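Local structure of catalase (Corynebacterium glutamicum, 4B7H) at residues D7-D11 / R314-N318; T22-N26 / I50-E54; Y131-N136 / V369-N374; S477-I483 / L509-K514. The protein breaks down hydrogen peroxide to water and oxygen at a haem iron, as a tetrameric catalase that also binds NADPH. All coordinates share one frame; numbering follows the deposited sequence.

Contact 1 (D7-D11 / R314-N318)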
loop_
_atom_site.group_PDB
_atom_site.type_symbol
_atom_site.label_atom_id
_atom_site.label_comp_id
_atom_site.label_asym_id
_atom_site.label_seq_id
_atom_site.Cartn_x
_atom_site.Cartn_y
_atom_site.Cartn_z
ATOM N N ASP A 7 -27.446 15.687 7.361
ATOM C CA ASP A 7 -27.872 14.328 7.727
ATOM C C ASP A 7 -27.713 13.318 6.587
ATOM O O ASP A 7 -27.245 12.198 6.806
ATOM C CB ASP A 7 -29.318 14.326 8.240
ATOM C CG ASP A 7 -29.454 14.947 9.621
ATOM O OD1 ASP A 7 -28.421 15.104 10.301
ATOM O OD2 ASP A 7 -30.593 15.268 10.031
ATOM N N GLN A 8 -28.099 13.725 5.379
ATOM C CA GLN A 8 -27.918 12.926 4.169
ATOM C C GLN A 8 -26.490 12.410 4.074
ATOM O O GLN A 8 -26.258 11.211 3.904
ATOM C CB GLN A 8 -28.257 13.771 2.929
ATOM C CG GLN A 8 -27.602 15.172 2.909
ATOM C CD GLN A 8 -27.983 16.001 1.695
ATOM O OE1 GLN A 8 -28.328 17.177 1.818
ATOM N NE2 GLN A 8 -27.912 15.399 0.517
ATOM N N ILE A 9 -25.539 13.323 4.215
ATOM C CA ILE A 9 -24.130 13.001 4.068
ATOM C C ILE A 9 -23.652 12.079 5.194
ATOM O O ILE A 9 -23.023 11.039 4.940
ATOM C CB ILE A 9 -23.270 14.284 4.058
ATOM C CG1 ILE A 9 -23.714 15.227 2.936
ATOM C CG2 ILE A 9 -21.793 13.945 3.939
ATOM C CD1 ILE A 9 -23.759 14.580 1.604
ATOM N N VAL A 10 -23.951 12.444 6.440
ATOM C CA VAL A 10 -23.391 11.695 7.568
ATOM C C VAL A 10 -24.023 10.322 7.789
ATOM O O VAL A 10 -23.457 9.495 8.502
ATOM C CB VAL A 10 -23.381 12.499 8.892
ATOM C CG1 VAL A 10 -22.590 13.794 8.731
ATOM C CG2 VAL A 10 -24.797 12.786 9.374
ATOM N N ASP A 11 -25.174 10.069 7.170
ATOM C CA ASP A 11 -25.793 8.756 7.276
ATOM C C ASP A 11 -25.246 7.762 6.241
ATOM O O ASP A 11 -25.446 6.554 6.386
ATOM C CB ASP A 11 -27.316 8.859 7.171
ATOM C CG ASP A 11 -27.959 9.403 8.440
ATOM O OD1 ASP A 11 -27.265 9.532 9.473
ATOM O OD2 ASP A 11 -29.172 9.683 8.403
ATOM N N ARG A 314 -24.006 19.201 13.720
ATOM C CA ARG A 314 -24.022 17.747 13.669
ATOM C C ARG A 314 -22.639 17.185 13.949
ATOM O O ARG A 314 -21.676 17.509 13.247
ATOM C CB ARG A 314 -24.527 17.282 12.297
ATOM C CG ARG A 314 -24.355 15.773 12.025
ATOM C CD ARG A 314 -25.283 14.902 12.889
ATOM N NE ARG A 314 -26.681 15.202 12.597
ATOM C CZ ARG A 314 -27.533 15.761 13.450
ATOM N NH1 ARG A 314 -27.153 16.044 14.691
ATOM N NH2 ARG A 314 -28.779 16.019 13.066
ATOM N N ASN A 315 -22.537 16.345 14.973
ATOM C CA ASN A 315 -21.307 15.617 15.240
ATOM C C ASN A 315 -21.172 14.477 14.234
ATOM O O ASN A 315 -22.180 13.975 13.722
ATOM C CB ASN A 315 -21.319 15.040 16.659
ATOM C CG ASN A 315 -20.925 16.056 17.720
ATOM O OD1 ASN A 315 -21.479 16.074 18.826
ATOM N ND2 ASN A 315 -19.957 16.897 17.393
ATOM N N PRO A 316 -19.931 14.055 13.942
ATOM C CA PRO A 316 -19.808 12.863 13.091
ATOM C C PRO A 316 -20.470 11.632 13.729
ATOM O O PRO A 316 -20.582 11.555 14.958
ATOM C CB PRO A 316 -18.290 12.646 13.008
ATOM C CG PRO A 316 -17.729 13.330 14.212
ATOM C CD PRO A 316 -18.634 14.501 14.481
ATOM N N ARG A 317 -20.900 10.686 12.899
ATOM C CA ARG A 317 -21.382 9.396 13.389
ATOM C C ARG A 317 -20.211 8.494 13.779
ATOM O O ARG A 317 -20.303 7.739 14.743
ATOM C CB ARG A 317 -22.207 8.680 12.319
ATOM C CG ARG A 317 -23.295 9.504 11.664
ATOM C CD ARG A 317 -24.462 9.743 12.579
ATOM N NE ARG A 317 -25.630 10.233 11.847
ATOM C CZ ARG A 317 -26.535 11.058 12.362
ATOM N NH1 ARG A 317 -26.399 11.492 13.609
ATOM N NH2 ARG A 317 -27.568 11.456 11.632
ATOM N N ASN A 318 -19.123 8.563 13.011
ATOM C CA ASN A 318 -17.939 7.747 13.260
ATOM C C ASN A 318 -16.717 8.590 12.912
ATOM O O ASN A 318 -16.557 9.011 11.762
ATOM C CB ASN A 318 -17.980 6.440 12.443
ATOM C CG ASN A 318 -16.744 5.567 12.650
ATOM O OD1 ASN A 318 -15.628 5.973 12.326
ATOM N ND2 ASN A 318 -16.942 4.353 13.167
#
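The helical turn of Asp7 and Val10 lies beside the irregular segment 314-318, with the CA atoms of Val10 and Arg317 6.6 Å apart. The two are joined by a salt-bridge network of Asp7, Asp11, Arg314 and Arg317. It ties the N-terminal helix to the end of strand 305-314 of the antiparallel sheet of the catalase fold. Each arginine meets its aspartate side-on, and NE and NH2 both point at one oxygen. Arg314 NE lies 2.9 Å from Asp7 OD1. Its NH2 reaches the same oxygen on the syn lone pair. The carboxylate and guanidinium planes are only 11° apart, so this pair is nearly flat. The Arg314 chain folds at chi2 and chi3 (69° and 62°), which turns NE and NH2 back to the helix. Arg314 NH2 also bonds Glu2 O, and Asp7 OD2 takes Ser4 N, so the chain terminus shares the network. Arg317 grips Asp11 with the same two nitrogens, NH2 2.9 Å from Asp11 OD1, but this pair is less flat. A long ion pair of 4.0 Å links Arg317 NH2 to Asp7 OD1. It is charge alone, because the oxygen lies well out of the guanidinium plane. Val10 sits between the two arginines. Its CG2 is at the edge of the Arg314 guanidinium and over one face of that of Arg317. Phe389 of a second subunit packs on Arg317. Against the backbone, Arg317 CG comes within 3.2 Å of Val10 O, which accepts a hydrogen bond from Gln322 NE2.

Contact 2 (T22-N26 / I50-E54)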
loop_
_atom_site.group_PDB
_atom_site.type_symbol
_atom_site.label_atom_id
_atom_site.label_comp_id
_atom_site.label_asym_id
_atom_site.label_seq_id
_atom_site.Cartn_x
_atom_site.Cartn_y
_atom_site.Cartn_z
ATOM N N THR A 22 -22.337 -11.940 17.237
ATOM C CA THR A 22 -21.473 -11.422 16.190
ATOM C C THR A 22 -21.354 -12.418 15.026
ATOM O O THR A 22 -21.671 -13.618 15.160
ATOM C CB THR A 22 -20.086 -11.094 16.756
ATOM O OG1 THR A 22 -19.626 -12.202 17.540
ATOM C CG2 THR A 22 -20.153 -9.837 17.622
ATOM N N THR A 23 -20.895 -11.910 13.884
ATOM C CA THR A 23 -20.643 -12.730 12.710
ATOM C C THR A 23 -19.232 -12.469 12.230
ATOM O O THR A 23 -18.675 -11.387 12.469
ATOM C CB THR A 23 -21.600 -12.419 11.528
ATOM O OG1 THR A 23 -21.307 -11.123 10.984
ATOM C CG2 THR A 23 -23.059 -12.469 11.965
ATOM N N ARG A 24 -18.650 -13.454 11.553
ATOM C CA ARG A 24 -17.423 -13.211 10.799
ATOM C C ARG A 24 -17.721 -12.287 9.626
ATOM O O ARG A 24 -18.876 -11.939 9.365
ATOM C CB ARG A 24 -16.804 -14.523 10.310
ATOM C CG ARG A 24 -16.388 -15.438 11.445
ATOM C CD ARG A 24 -15.290 -16.418 11.035
ATOM N NE ARG A 24 -15.436 -16.887 9.661
ATOM C CZ ARG A 24 -16.141 -17.952 9.296
ATOM N NH1 ARG A 24 -16.793 -18.675 10.198
ATOM N NH2 ARG A 24 -16.191 -18.294 8.016
ATOM N N HIS A 25 -16.684 -11.891 8.904
ATOM C CA HIS A 25 -16.871 -10.931 7.826
ATOM C C HIS A 25 -17.522 -11.531 6.581
ATOM O O HIS A 25 -17.933 -10.792 5.691
ATOM C CB HIS A 25 -15.556 -10.213 7.526
ATOM C CG HIS A 25 -15.031 -9.447 8.697
ATOM N ND1 HIS A 25 -13.750 -8.937 8.748
ATOM C CD2 HIS A 25 -15.624 -9.099 9.865
ATOM C CE1 HIS A 25 -13.581 -8.301 9.895
ATOM N NE2 HIS A 25 -14.705 -8.384 10.590
ATOM N N ASN A 26 -17.635 -12.860 6.531
ATOM C CA ASN A 26 -18.440 -13.518 5.495
ATOM C C ASN A 26 -19.904 -13.648 5.918
ATOM O O ASN A 26 -20.736 -14.111 5.148
ATOM C CB ASN A 26 -17.884 -14.902 5.132
ATOM C CG ASN A 26 -18.204 -15.954 6.179
ATOM O OD1 ASN A 26 -18.234 -15.664 7.378
ATOM N ND2 ASN A 26 -18.462 -17.184 5.728
ATOM N N ILE A 50 -10.628 -19.579 12.443
ATOM C CA ILE A 50 -10.789 -18.595 11.379
ATOM C C ILE A 50 -11.101 -17.220 11.957
ATOM O O ILE A 50 -10.521 -16.212 11.545
ATOM C CB ILE A 50 -11.874 -19.031 10.358
ATOM C CG1 ILE A 50 -11.517 -20.400 9.765
ATOM C CG2 ILE A 50 -12.033 -17.985 9.255
ATOM C CD1 ILE A 50 -12.639 -21.037 8.966
ATOM N N HIS A 51 -12.003 -17.183 12.928
ATOM C CA HIS A 51 -12.347 -15.921 13.565
ATOM C C HIS A 51 -11.161 -15.291 14.294
ATOM O O HIS A 51 -10.942 -14.086 14.191
ATOM C CB HIS A 51 -13.538 -16.085 14.508
ATOM C CG HIS A 51 -13.921 -14.818 15.199
ATOM N ND1 HIS A 51 -14.256 -13.671 14.510
ATOM C CD2 HIS A 51 -14.008 -14.509 16.515
ATOM C CE1 HIS A 51 -14.533 -12.710 15.374
ATOM N NE2 HIS A 51 -14.391 -13.193 16.596
ATOM N N LEU A 52 -10.376 -16.091 15.011
ATOM C CA LEU A 52 -9.203 -15.545 15.699
ATOM C C LEU A 52 -8.286 -14.811 14.727
ATOM O O LEU A 52 -7.873 -13.673 14.971
ATOM C CB LEU A 52 -8.411 -16.644 16.403
ATOM C CG LEU A 52 -7.092 -16.200 17.040
ATOM C CD1 LEU A 52 -7.351 -15.305 18.240
ATOM C CD2 LEU A 52 -6.253 -17.426 17.425
ATOM N N ILE A 53 -7.957 -15.469 13.621
ATOM C CA ILE A 53 -7.027 -14.885 12.671
ATOM C C ILE A 53 -7.645 -13.651 11.998
ATOM O O ILE A 53 -6.971 -12.643 11.805
ATOM C CB ILE A 53 -6.529 -15.920 11.641
ATOM C CG1 ILE A 53 -5.848 -17.094 12.355
ATOM C CG2 ILE A 53 -5.603 -15.261 10.625
ATOM C CD1 ILE A 53 -4.739 -16.685 13.295
ATOM N N GLU A 54 -8.931 -13.712 11.674
ATOM C CA GLU A 54 -9.589 -12.587 11.018
ATOM C C GLU A 54 -9.630 -11.365 11.950
ATOM O O GLU A 54 -9.376 -10.226 11.532
ATOM C CB GLU A 54 -10.998 -12.993 10.590
ATOM C CG GLU A 54 -11.765 -11.943 9.825
ATOM C CD GLU A 54 -13.031 -12.522 9.237
ATOM O OE1 GLU A 54 -12.958 -13.166 8.170
ATOM O OE2 GLU A 54 -14.105 -12.354 9.848
HETATM O O HOH W 1 -15.092 -14.565 7.396
#
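Arg24 lies along the start of helix 50-59, and its side chain meets the first turn. CB is 3.5 Å from Glu54 OE2. CG faces the His51 ring obliquely, 4.1 Å from its ND1; His51 NE2 bonds Glu33. CD rests on the helix at His51, 3.9 Å from its CB. The chain then bends at chi3 (-36°), and NE comes 3.6 Å and CZ 4.1 Å from Ile50 CG2. The guanidinium carries Ile50 CB over one face and Asn26 OD1 over the other, both offset toward the rim. NE and Asn26 N both donate to one water, which donates to Glu54 OE1.

Glu54 reaches the loop with an extended chain, its CG anti to the backbone N (chi1 -177°). His25 N bonds Glu54 OE2 at 2.8 Å, and OE2 also lies over the face of the His25 ring, offset toward the rim. Ring and carboxylate planes are stacked, 11° apart, and Glu54 CG makes an off-centre CH-pi contact with the ring. This N-terminal arm is clasped by a second subunit, as in the interlocked catalase tetramer. Arg365 of that subunit salt-bridges Glu54 OE1, and its Thr378 bonds His25 NE2. The Glu54 carboxylate therefore has a backbone N-H on one oxygen and an arginine and a water on the other. Such partners probably keep it ionised, and join the arm to the subunit interface.

Contact 3 (Y131-N136 / V369-N374)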
loop_
_atom_site.group_PDB
_atom_site.type_symbol
_atom_site.label_atom_id
_atom_site.label_comp_id
_atom_site.label_asym_id
_atom_site.label_seq_id
_atom_site.Cartn_x
_atom_site.Cartn_y
_atom_site.Cartn_z
ATOM N N TYR A 131 -20.897 20.973 0.342
ATOM C CA TYR A 131 -21.423 19.978 -0.590
ATOM C C TYR A 131 -22.404 20.674 -1.528
ATOM O O TYR A 131 -23.620 20.609 -1.326
ATOM C CB TYR A 131 -22.102 18.821 0.162
ATOM C CG TYR A 131 -21.160 17.988 1.032
ATOM C CD1 TYR A 131 -20.850 18.371 2.341
ATOM C CD2 TYR A 131 -20.599 16.808 0.548
ATOM C CE1 TYR A 131 -20.001 17.609 3.135
ATOM C CE2 TYR A 131 -19.742 16.033 1.337
ATOM C CZ TYR A 131 -19.454 16.435 2.633
ATOM O OH TYR A 131 -18.609 15.693 3.429
ATOM N N THR A 132 -21.875 21.345 -2.551
ATOM C CA THR A 132 -22.701 22.173 -3.430
ATOM C C THR A 132 -23.323 21.374 -4.572
ATOM O O THR A 132 -22.914 20.241 -4.864
ATOM C CB THR A 132 -21.930 23.399 -4.018
ATOM O OG1 THR A 132 -21.394 23.082 -5.311
ATOM C CG2 THR A 132 -20.819 23.876 -3.093
ATOM N N GLU A 133 -24.299 21.987 -5.232
ATOM C CA GLU A 133 -24.995 21.360 -6.351
ATOM C C GLU A 133 -24.106 21.264 -7.591
ATOM O O GLU A 133 -24.436 20.561 -8.540
ATOM C CB GLU A 133 -26.282 22.124 -6.681
ATOM C CG GLU A 133 -27.320 22.102 -5.559
ATOM C CD GLU A 133 -28.569 22.903 -5.885
ATOM O OE1 GLU A 133 -28.817 23.177 -7.079
ATOM O OE2 GLU A 133 -29.304 23.262 -4.941
ATOM N N GLU A 134 -22.985 21.982 -7.584
ATOM C CA GLU A 134 -22.025 21.925 -8.690
ATOM C C GLU A 134 -20.703 21.303 -8.242
ATOM O O GLU A 134 -19.656 21.512 -8.864
ATOM C CB GLU A 134 -21.837 23.309 -9.339
ATOM C CG GLU A 134 -23.146 23.792 -9.967
ATOM C CD GLU A 134 -23.098 25.140 -10.673
ATOM O OE1 GLU A 134 -22.095 25.871 -10.571
ATOM O OE2 GLU A 134 -24.107 25.476 -11.335
ATOM N N GLY A 135 -20.767 20.516 -7.170
ATOM C CA GLY A 135 -19.609 19.787 -6.675
ATOM C C GLY A 135 -19.176 20.215 -5.283
ATOM O O GLY A 135 -19.685 21.195 -4.731
ATOM N N ASN A 136 -18.235 19.473 -4.703
ATOM C CA ASN A 136 -17.686 19.836 -3.398
ATOM C C ASN A 136 -16.732 21.009 -3.554
ATOM O O ASN A 136 -15.778 20.940 -4.322
ATOM C CB ASN A 136 -16.953 18.662 -2.738
ATOM C CG ASN A 136 -17.886 17.510 -2.387
ATOM O OD1 ASN A 136 -19.099 17.702 -2.282
ATOM N ND2 ASN A 136 -17.323 16.309 -2.202
ATOM N N VAL A 369 -17.883 10.298 2.881
ATOM C CA VAL A 369 -17.706 11.706 3.237
ATOM C C VAL A 369 -17.086 12.527 2.089
ATOM O O VAL A 369 -17.183 13.761 2.066
ATOM C CB VAL A 369 -16.889 11.843 4.548
ATOM C CG1 VAL A 369 -15.426 11.554 4.311
ATOM C CG2 VAL A 369 -17.052 13.213 5.147
ATOM N N ASN A 370 -16.461 11.846 1.129
ATOM C CA ASN A 370 -15.782 12.538 0.033
ATOM C C ASN A 370 -16.584 12.645 -1.261
ATOM O O ASN A 370 -16.216 13.412 -2.155
ATOM C CB ASN A 370 -14.417 11.907 -0.221
ATOM C CG ASN A 370 -13.480 12.100 0.950
ATOM O OD1 ASN A 370 -13.470 13.172 1.565
ATOM N ND2 ASN A 370 -12.705 11.065 1.286
ATOM N N ARG A 371 -17.675 11.889 -1.364
ATOM C CA ARG A 371 -18.528 11.964 -2.552
ATOM C C ARG A 371 -19.364 13.230 -2.553
ATOM O O ARG A 371 -19.916 13.612 -1.519
ATOM C CB ARG A 371 -19.499 10.787 -2.600
ATOM C CG ARG A 371 -18.855 9.444 -2.683
ATOM C CD ARG A 371 -19.820 8.442 -3.284
ATOM N NE ARG A 371 -21.036 8.224 -2.501
ATOM C CZ ARG A 371 -21.153 7.309 -1.543
ATOM N NH1 ARG A 371 -20.118 6.544 -1.218
ATOM N NH2 ARG A 371 -22.305 7.166 -0.897
ATOM N N PRO A 372 -19.502 13.874 -3.726
ATOM C CA PRO A 372 -20.389 15.036 -3.791
ATOM C C PRO A 372 -21.865 14.626 -3.760
ATOM O O PRO A 372 -22.184 13.430 -3.727
ATOM C CB PRO A 372 -20.017 15.677 -5.129
ATOM C CG PRO A 372 -19.519 14.548 -5.965
ATOM C CD PRO A 372 -18.814 13.622 -5.006
ATOM N N ILE A 373 -22.767 15.602 -3.746
ATOM C CA ILE A 373 -24.180 15.253 -3.744
ATOM C C ILE A 373 -24.683 14.927 -5.150
ATOM O O ILE A 373 -25.647 14.184 -5.302
ATOM C CB ILE A 373 -25.061 16.297 -3.045
ATOM C CG1 ILE A 373 -24.950 17.656 -3.735
ATOM C CG2 ILE A 373 -24.695 16.371 -1.574
ATOM C CD1 ILE A 373 -25.980 18.665 -3.248
ATOM N N ASN A 374 -24.011 15.469 -6.166
ATOM C CA ASN A 374 -24.319 15.162 -7.564
ATOM C C ASN A 374 -23.529 13.957 -8.083
ATOM O O ASN A 374 -22.502 13.588 -7.507
ATOM C CB ASN A 374 -24.112 16.401 -8.468
ATOM C CG ASN A 374 -22.680 16.975 -8.403
ATOM O OD1 ASN A 374 -22.086 17.091 -7.330
ATOM N ND2 ASN A 374 -22.138 17.353 -9.563
HETATM O O HOH W 2 -21.556 18.205 -3.480
#
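Tyr131 and Asn136 stand on the two strands of a beta hairpin whose side lies against the irregular segment 369-374. Tyr131 OH donates to Val369 O at 2.8 Å, in the carbonyl plane and on a lone pair. The Tyr131 ring meets this segment with its edge, where Val369 O and Arg371 O lie near its plane. Val369 CG2 is 3.4 Å from the same hydroxyl. At the root of the side chain, Tyr131 CB packs on Ile373 CG2. Ile373 CG1 takes the position between N and the carbonyl carbon (chi1 60°), and comes 3.5 Å from Thr132 O. Asn136 OD1 touches Pro372 CA at 3.3 Å. A water joins the two segments: it donates to Thr132 O and Asn136 OD1, and it accepts from Ile373 N at 2.9 Å.

The next shell sets the hairpin. A type I turn runs from Thr132 to Gly135 and links strands 125-132 and 135-142 of the beta barrel of the catalase core. Thr132 OG1 accepts from Glu134 N in an ST turn and donates to Gly135 O at 2.6 Å. Further out, Arg12 donates to Arg371 O and Pro372 O. Asn374 ND2 bonds Gly27 O of a second subunit. Asn374 OD1 is buried here with no partner in the model. Polar bonds across the contact are few, and the rest is packing of Ile373, Pro372 and the Tyr131 ring. Segment 369-374 has no strand partner in the hairpin, so the Tyr131 hydroxyl and the water satisfy its Val369 C=O and Ile373 N-H instead.

Contact 4 (S477-I483 / L509-K514)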
loop_
_atom_site.group_PDB
_atom_site.type_symbol
_atom_site.label_atom_id
_atom_site.label_comp_id
_atom_site.label_asym_id
_atom_site.label_seq_id
_atom_site.Cartn_x
_atom_site.Cartn_y
_atom_site.Cartn_z
ATOM N N SER A 477 10.170 34.842 24.068
ATOM C CA SER A 477 11.336 34.501 24.882
ATOM C C SER A 477 11.204 33.105 25.509
ATOM O O SER A 477 12.212 32.422 25.690
ATOM C CB SER A 477 11.649 35.590 25.923
ATOM O OG SER A 477 10.538 35.874 26.754
ATOM N N ASN A 478 9.975 32.675 25.814
ATOM C CA ASN A 478 9.740 31.295 26.242
ATOM C C ASN A 478 10.064 30.305 25.131
ATOM O O ASN A 478 10.727 29.293 25.365
ATOM C CB ASN A 478 8.289 31.093 26.689
ATOM C CG ASN A 478 8.010 31.661 28.068
ATOM O OD1 ASN A 478 8.927 31.948 28.831
ATOM N ND2 ASN A 478 6.730 31.816 28.396
ATOM N N ALA A 479 9.602 30.607 23.920
ATOM C CA ALA A 479 9.811 29.724 22.776
ATOM C C ALA A 479 11.282 29.658 22.352
ATOM O O ALA A 479 11.691 28.722 21.671
ATOM C CB ALA A 479 8.941 30.163 21.612
ATOM N N MET A 480 12.073 30.653 22.745
ATOM C CA MET A 480 13.498 30.664 22.434
ATOM C C MET A 480 14.331 29.769 23.340
ATOM O O MET A 480 15.486 29.476 23.026
ATOM C CB MET A 480 14.048 32.088 22.525
ATOM C CG MET A 480 13.553 33.017 21.431
ATOM S SD MET A 480 13.925 34.740 21.803
ATOM C CE MET A 480 15.724 34.759 21.808
ATOM N N GLN A 481 13.779 29.354 24.474
ATOM C CA GLN A 481 14.562 28.556 25.411
ATOM C C GLN A 481 15.048 27.273 24.745
ATOM O O GLN A 481 14.264 26.496 24.194
ATOM C CB GLN A 481 13.782 28.251 26.690
ATOM C CG GLN A 481 13.285 29.490 27.437
ATOM C CD GLN A 481 14.381 30.504 27.743
ATOM O OE1 GLN A 481 14.162 31.709 27.634
ATOM N NE2 GLN A 481 15.556 30.023 28.148
ATOM N N GLY A 482 16.361 27.074 24.757
ATOM C CA GLY A 482 16.945 25.901 24.130
ATOM C C GLY A 482 17.697 26.171 22.835
ATOM O O GLY A 482 18.413 25.300 22.342
ATOM N N ILE A 483 17.561 27.370 22.276
ATOM C CA ILE A 483 18.348 27.696 21.092
ATOM C C ILE A 483 19.837 27.763 21.419
ATOM O O ILE A 483 20.230 28.000 22.570
ATOM C CB ILE A 483 17.895 29.004 20.405
ATOM C CG1 ILE A 483 18.102 30.219 21.323
ATOM C CG2 ILE A 483 16.452 28.868 19.909
ATOM C CD1 ILE A 483 17.708 31.549 20.692
ATOM N N LEU A 509 13.800 39.745 28.179
ATOM C CA LEU A 509 13.093 38.658 28.832
ATOM C C LEU A 509 13.817 37.339 28.628
ATOM O O LEU A 509 13.906 36.532 29.548
ATOM C CB LEU A 509 11.655 38.581 28.321
ATOM C CG LEU A 509 10.750 39.715 28.815
ATOM C CD1 LEU A 509 9.390 39.691 28.119
ATOM C CD2 LEU A 509 10.587 39.637 30.335
ATOM N N TYR A 510 14.351 37.134 27.428
ATOM C CA TYR A 510 15.097 35.914 27.143
ATOM C C TYR A 510 16.285 35.750 28.093
ATOM O O TYR A 510 16.501 34.674 28.659
ATOM C CB TYR A 510 15.583 35.906 25.696
ATOM C CG TYR A 510 16.482 34.736 25.381
ATOM C CD1 TYR A 510 15.965 33.444 25.293
ATOM C CD2 TYR A 510 17.846 34.915 25.171
ATOM C CE1 TYR A 510 16.775 32.360 25.010
ATOM C CE2 TYR A 510 18.668 33.835 24.872
ATOM C CZ TYR A 510 18.124 32.556 24.803
ATOM O OH TYR A 510 18.922 31.468 24.514
ATOM N N LEU A 511 17.053 36.819 28.275
ATOM C CA LEU A 511 18.224 36.750 29.142
ATOM C C LEU A 511 17.858 36.592 30.620
ATOM O O LEU A 511 18.602 35.968 31.381
ATOM C CB LEU A 511 19.129 37.960 28.926
ATOM C CG LEU A 511 19.800 37.976 27.552
ATOM C CD1 LEU A 511 20.588 39.256 27.361
ATOM C CD2 LEU A 511 20.690 36.756 27.365
ATOM N N GLN A 512 16.717 37.144 31.022
ATOM C CA GLN A 512 16.232 36.970 32.394
ATOM C C GLN A 512 15.977 35.492 32.680
ATOM O O GLN A 512 16.252 34.996 33.775
ATOM C CB GLN A 512 14.927 37.737 32.606
ATOM C CG GLN A 512 15.071 39.225 32.848
ATOM C CD GLN A 512 13.723 39.913 33.021
ATOM O OE1 GLN A 512 12.710 39.267 33.301
ATOM N NE2 GLN A 512 13.708 41.230 32.850
ATOM N N LYS A 513 15.444 34.795 31.683
ATOM C CA LYS A 513 15.027 33.403 31.836
ATOM C C LYS A 513 16.158 32.405 31.610
ATOM O O LYS A 513 16.127 31.287 32.131
ATOM C CB LYS A 513 13.881 33.094 30.873
ATOM C CG LYS A 513 12.638 33.917 31.124
ATOM C CD LYS A 513 11.692 33.852 29.941
ATOM C CE LYS A 513 10.543 34.830 30.121
ATOM N NZ LYS A 513 9.590 34.730 28.988
ATOM N N LYS A 514 17.149 32.809 30.824
ATOM C CA LYS A 514 18.283 31.949 30.512
ATOM C C LYS A 514 19.236 31.912 31.696
ATOM O O LYS A 514 19.729 30.851 32.085
ATOM C CB LYS A 514 19.024 32.485 29.284
ATOM C CG LYS A 514 20.152 31.597 28.783
ATOM C CD LYS A 514 20.993 32.321 27.738
ATOM C CE LYS A 514 22.198 31.494 27.338
ATOM N NZ LYS A 514 23.113 32.243 26.425
HETATM O O HOH W 3 18.690 28.775 25.087
#
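Hydrogen bonds gather at the tip of Lys513. Its NZ donates to Ser477 OG at 2.7 Å and to Asn478 OD1 at 2.9 Å. The second bond comes from above the amide carbonyl plane, 62° out of it. The chain is extended beyond CG, which carries NZ across the end of helix 466-479. Asp474 adds a salt bridge to the same nitrogen, so three side chains hold the ammonium.

Aromatic contacts centre on Tyr510. Met480 CE sits over one face of the ring, offset toward the rim, 3.8 Å from the centroid and 18° off the normal, a CH-pi contact. Met480 SD is oblique to it, in a Met-aromatic contact. This packing joins the turn after helix 466-479 to helix 500-514 in the C-terminal helical domain found in catalases. The turn is of type II, from Met480 to Ile483.

Apolar packing continues along the tyrosine. Met480 CB is 3.6 Å from Tyr510 CD1, and Ile483 CG1 is 4.2 Å from Tyr510 CZ.

One water links the turn to the ring. It accepts from Gly482 N and donates to Ile483 O and to Tyr510 OH at 2.8 Å. The hydroxyl also bonds Glu488 of helix 487-498.

In the fold
Contacts 1 and 3 are neighbours, with centres 15 Å apart. Ile9 of segment 7-11 joins them: its CG2 is 3.7 Å from Tyr131 CZ, and its CD1 is 3.8 Å from Ile373 CG2. Contact 2 lies on the N-terminal arm, its centre 28 Å from that of contact 1. It meets contact 3 across subunits, where Asn26 ND2 bonds Asn136 O of a second copy. A bound haem is about 8 Å from the Asn370 side chain, and one about 13 Å from that of Glu54. Contact 4 stands apart, its centre 46 Å from that of contact 1 and on the opposite side of the chain's centre. Gln455 to Glu468, earlier in its C-terminal region, include NADPH-pocket residues.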